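Local coordinates for protein sulfate transporter/antisigma-factor antagonist STAS (Planctomyces limnophilus, PDB 3T6O) that probably acts as an anti-sigma factor antagonist, a STAS-domain protein of the kind that takes part in bacterial regulation, at residues V83-V94 against V105-Q113. Sequence-based numbering, arbitrary orientation.
Sequences VFALCSVSPYCV and VWPRYSTKQ
Leu-86 and Arg-108 pair in parallel at the margin of the five-stranded sheet, where the short strand 108-109 lies along strand 83-87 as the outermost strand on that side within the chain. Three backbone bonds make the seam: Leu-86 N gives its hydrogen to Pro-107 O (2.9 Å), Leu-86 O receives Tyr-109 N at 3.0 Å, and Ser-88 N closes on Tyr-109 O. At the start of strand 83-87, a water accepts from Phe-84 N and donates to Val-105 O.

On the face carrying Leu-86 and Arg-108, Phe-84 and Trp-106 run alongside each other, their ring planes inclined at 49°. Phe-84 CD1 sits over one indole face, off-centre, 3.5 Å from Trp-106 NE1. The phenyl is carried there by a first torsion that sets CG opposite the backbone N (chi1 -173°), while Leu-86 CD1 meets the six-membered part of the indole at CE3. Trp-73 of helix 63-76 meets the indole edge-to-face. Replacing Trp-106 by an alanine is likely to leave the Phe-84 ring without its flat neighbour and open a gap toward helix 63-76.

The connection is a beta-alpha-beta unit, strand 83-87, helix 91-97, strand 108-109, within the alpha/beta STAS fold, illustrating how a helix links a parallel edge strand to its neighbour. The Arg-108 side chain crosses Val-89 and Val-94: its CD rests 3.6 Å from Val-89 CG2, and a bend at chi3 (69°) brings the guanidinium to the helix, Val-94 CG2 lying over one face toward its rim. A water in the guanidinium plane joins Arg-108 NH1 to Val-89 N and Tyr-109 O.

On the other face, Ala-85 CB touches the edge of the Tyr-109 ring at CE2, 4.2 Å away, and Cys-87 SG packs 3.6 Å from the CA of Lys-112, a residue whose NZ forms a salt bridge with Glu-12.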
loop_
_atom_site.group_PDB
_atom_site.type_symbol
_atom_site.label_atom_id
_atom_site.label_comp_id
_atom_site.label_asym_id
_atom_site.label_seq_id
_atom_site.Cartn_x
_atom_site.Cartn_y
_atom_site.Cartn_z
ATOM N N VAL A 83 -4.864 11.180 -20.014
ATOM C CA VAL A 83 -4.687 9.846 -20.567
ATOM C C VAL A 83 -3.372 9.340 -20.083
ATOM O O VAL A 83 -2.368 10.037 -20.172
ATOM C CB VAL A 83 -4.646 9.809 -22.139
ATOM C CG1 VAL A 83 -4.325 8.388 -22.638
ATOM C CG2 VAL A 83 -5.919 10.369 -22.767
ATOM N N PHE A 84 -3.370 8.116 -19.583
ATOM C CA PHE A 84 -2.159 7.459 -19.130
ATOM C C PHE A 84 -2.119 6.154 -19.915
ATOM O O PHE A 84 -2.980 5.279 -19.696
ATOM C CB PHE A 84 -2.241 7.180 -17.616
ATOM C CG PHE A 84 -0.950 6.659 -17.017
ATOM C CD1 PHE A 84 -0.674 5.327 -17.018
ATOM C CD2 PHE A 84 -0.061 7.516 -16.395
ATOM C CE1 PHE A 84 0.506 4.825 -16.477
ATOM C CE2 PHE A 84 1.116 7.050 -15.856
ATOM C CZ PHE A 84 1.401 5.685 -15.894
ATOM N N ALA A 85 -1.182 6.049 -20.853
ATOM C CA ALA A 85 -1.142 4.973 -21.862
ATOM C C ALA A 85 0.206 4.238 -21.829
ATOM O O ALA A 85 1.241 4.743 -21.358
ATOM C CB ALA A 85 -1.419 5.562 -23.301
ATOM N N LEU A 86 0.195 3.011 -22.312
ATOM C CA LEU A 86 1.433 2.261 -22.504
ATOM C C LEU A 86 1.621 1.948 -23.989
ATOM O O LEU A 86 0.645 1.969 -24.770
ATOM C CB LEU A 86 1.354 0.964 -21.742
ATOM C CG LEU A 86 0.912 0.951 -20.275
ATOM C CD1 LEU A 86 0.970 -0.511 -19.742
ATOM C CD2 LEU A 86 1.759 1.841 -19.431
ATOM N N CYS A 87 2.865 1.684 -24.386
ATOM C CA CYS A 87 3.143 1.131 -25.703
ATOM C C CYS A 87 4.390 0.287 -25.698
ATOM O O CYS A 87 5.158 0.325 -24.760
ATOM C CB CYS A 87 3.254 2.184 -26.820
ATOM S SG CYS A 87 4.673 3.315 -26.711
ATOM N N SER A 88 4.519 -0.527 -26.742
ATOM C CA SER A 88 5.713 -1.337 -26.978
ATOM C C SER A 88 6.019 -2.274 -25.817
ATOM O O SER A 88 7.175 -2.479 -25.441
ATOM C CB SER A 88 6.906 -0.438 -27.330
ATOM O OG SER A 88 6.614 0.155 -28.575
ATOM N N VAL A 89 4.961 -2.884 -25.304
ATOM C CA VAL A 89 5.056 -3.769 -24.122
ATOM C C VAL A 89 5.401 -5.138 -24.653
ATOM O O VAL A 89 4.699 -5.667 -25.534
ATOM C CB VAL A 89 3.743 -3.798 -23.342
ATOM C CG1 VAL A 89 3.891 -4.596 -21.960
ATOM C CG2 VAL A 89 3.288 -2.427 -23.082
ATOM N N SER A 90 6.499 -5.716 -24.189
ATOM C CA SER A 90 6.885 -7.056 -24.690
ATOM C C SER A 90 5.830 -8.097 -24.320
ATOM O O SER A 90 5.083 -7.897 -23.388
ATOM C CB SER A 90 8.213 -7.523 -24.123
ATOM O OG SER A 90 8.065 -7.864 -22.761
ATOM N N PRO A 91 5.759 -9.213 -25.065
ATOM C CA PRO A 91 4.764 -10.223 -24.728
ATOM C C PRO A 91 4.829 -10.732 -23.288
ATOM O O PRO A 91 3.783 -10.998 -22.698
ATOM C CB PRO A 91 5.038 -11.362 -25.744
ATOM C CG PRO A 91 5.645 -10.705 -26.905
ATOM C CD PRO A 91 6.233 -9.356 -26.453
ATOM N N TYR A 92 6.034 -10.885 -22.740
ATOM C CA TYR A 92 6.130 -11.275 -21.375
ATOM C C TYR A 92 5.544 -10.205 -20.435
ATOM O O TYR A 92 4.821 -10.543 -19.501
ATOM C CB TYR A 92 7.564 -11.555 -20.984
ATOM C CG TYR A 92 7.625 -11.883 -19.537
ATOM C CD1 TYR A 92 7.187 -13.116 -19.072
ATOM C CD2 TYR A 92 8.060 -10.960 -18.626
ATOM C CE1 TYR A 92 7.218 -13.420 -17.722
ATOM C CE2 TYR A 92 8.107 -11.259 -17.287
ATOM C CZ TYR A 92 7.683 -12.489 -16.837
ATOM O OH TYR A 92 7.714 -12.768 -15.487
ATOM N N CYS A 93 5.845 -8.925 -20.678
ATOM C CA CYS A 93 5.393 -7.901 -19.808
ATOM C C CYS A 93 3.866 -7.807 -19.852
ATOM O O CYS A 93 3.226 -7.485 -18.828
ATOM C CB CYS A 93 6.102 -6.560 -20.105
ATOM S SG CYS A 93 7.913 -6.595 -19.685
ATOM N N VAL A 94 3.277 -8.145 -20.997
ATOM C CA VAL A 94 1.829 -8.225 -21.112
ATOM C C VAL A 94 1.290 -9.344 -20.191
ATOM O O VAL A 94 0.241 -9.171 -19.550
ATOM C CB VAL A 94 1.361 -8.479 -22.550
ATOM C CG1 VAL A 94 -0.163 -8.657 -22.582
ATOM C CG2 VAL A 94 1.759 -7.332 -23.473
ATOM N N VAL A 105 -7.528 0.399 -17.375
ATOM C CA VAL A 105 -7.812 1.810 -17.588
ATOM C C VAL A 105 -6.668 2.547 -18.295
ATOM O O VAL A 105 -6.715 3.737 -18.476
ATOM C CB VAL A 105 -8.239 2.513 -16.251
ATOM C CG1 VAL A 105 -9.172 1.603 -15.451
ATOM C CG2 VAL A 105 -7.071 2.888 -15.401
ATOM N N TRP A 106 -5.609 1.842 -18.681
ATOM C CA TRP A 106 -4.504 2.457 -19.422
ATOM C C TRP A 106 -4.545 1.908 -20.876
ATOM O O TRP A 106 -4.338 0.698 -21.098
ATOM C CB TRP A 106 -3.178 2.084 -18.784
ATOM C CG TRP A 106 -3.019 2.463 -17.366
ATOM C CD1 TRP A 106 -3.676 3.448 -16.686
ATOM C CD2 TRP A 106 -2.103 1.897 -16.459
ATOM N NE1 TRP A 106 -3.222 3.519 -15.402
ATOM C CE2 TRP A 106 -2.243 2.580 -15.240
ATOM C CE3 TRP A 106 -1.164 0.875 -16.556
ATOM C CZ2 TRP A 106 -1.514 2.240 -14.117
ATOM C CZ3 TRP A 106 -0.427 0.549 -15.464
ATOM C CH2 TRP A 106 -0.602 1.226 -14.248
ATOM N N PRO A 107 -4.922 2.745 -21.839
ATOM C CA PRO A 107 -4.918 2.220 -23.208
ATOM C C PRO A 107 -3.517 1.765 -23.566
ATOM O O PRO A 107 -2.539 2.430 -23.204
ATOM C CB PRO A 107 -5.343 3.410 -24.044
ATOM C CG PRO A 107 -5.424 4.551 -23.141
ATOM C CD PRO A 107 -5.471 4.103 -21.774
ATOM N N ARG A 108 -3.420 0.598 -24.193
ATOM C CA ARG A 108 -2.152 0.099 -24.660
ATOM C C ARG A 108 -2.096 -0.002 -26.212
ATOM O O ARG A 108 -3.047 -0.450 -26.850
ATOM C CB ARG A 108 -1.866 -1.228 -24.011
ATOM C CG ARG A 108 -0.569 -1.881 -24.509
ATOM C CD ARG A 108 -0.196 -3.019 -23.580
ATOM N NE ARG A 108 -1.125 -4.127 -23.691
ATOM C CZ ARG A 108 -1.091 -5.070 -24.625
ATOM N NH1 ARG A 108 -0.194 -5.038 -25.624
ATOM N NH2 ARG A 108 -1.996 -6.044 -24.572
ATOM N N TYR A 109 -0.960 0.395 -26.770
ATOM C CA TYR A 109 -0.737 0.475 -28.237
ATOM C C TYR A 109 0.556 -0.241 -28.627
ATOM O O TYR A 109 1.470 -0.392 -27.811
ATOM C CB TYR A 109 -0.658 1.934 -28.695
ATOM C CG TYR A 109 -1.897 2.727 -28.394
ATOM C CD1 TYR A 109 -3.005 2.667 -29.208
ATOM C CD2 TYR A 109 -1.969 3.508 -27.265
ATOM C CE1 TYR A 109 -4.173 3.386 -28.896
ATOM C CE2 TYR A 109 -3.100 4.227 -26.954
ATOM C CZ TYR A 109 -4.186 4.161 -27.752
ATOM O OH TYR A 109 -5.279 4.924 -27.413
ATOM N N SER A 110 0.644 -0.713 -29.859
ATOM C CA SER A 110 1.775 -1.582 -30.187
ATOM C C SER A 110 3.058 -0.809 -30.369
ATOM O O SER A 110 4.095 -1.344 -30.104
ATOM C CB SER A 110 1.502 -2.465 -31.414
ATOM O OG SER A 110 1.339 -1.670 -32.542
ATOM N N THR A 111 2.977 0.443 -30.805
ATOM C CA THR A 111 4.147 1.278 -31.029
ATOM C C THR A 111 3.860 2.707 -30.552
ATOM O O THR A 111 2.708 3.105 -30.396
ATOM C CB THR A 111 4.529 1.351 -32.526
ATOM O OG1 THR A 111 3.518 2.085 -33.203
ATOM C CG2 THR A 111 4.663 -0.058 -33.197
ATOM N N LYS A 112 4.909 3.464 -30.330
ATOM C CA LYS A 112 4.788 4.866 -29.968
ATOM C C LYS A 112 4.016 5.682 -31.008
ATOM O O LYS A 112 3.165 6.518 -30.646
ATOM C CB LYS A 112 6.171 5.505 -29.769
ATOM C CG LYS A 112 6.044 6.979 -29.362
ATOM C CD LYS A 112 7.307 7.582 -28.772
ATOM C CE LYS A 112 8.482 7.579 -29.728
ATOM N NZ LYS A 112 9.549 8.489 -29.146
ATOM N N GLN A 113 4.346 5.476 -32.284
ATOM C CA GLN A 113 3.680 6.190 -33.384
ATOM C C GLN A 113 2.177 5.981 -33.327
ATOM O O GLN A 113 1.422 6.948 -33.381
ATOM C CB GLN A 113 4.219 5.757 -34.729
ATOM C CG GLN A 113 3.639 6.505 -35.938
ATOM C CD GLN A 113 4.488 6.238 -37.200
ATOM O OE1 GLN A 113 5.589 6.799 -37.343
ATOM N NE2 GLN A 113 3.982 5.391 -38.109
HETATM O O HOH W 1 -5.675 6.642 -19.197
HETATM O O HOH W 2 7.081 -1.645 -30.466
HETATM O O HOH W 3 7.876 2.352 -29.383
HETATM O O HOH W 4 2.114 -2.916 -26.527
#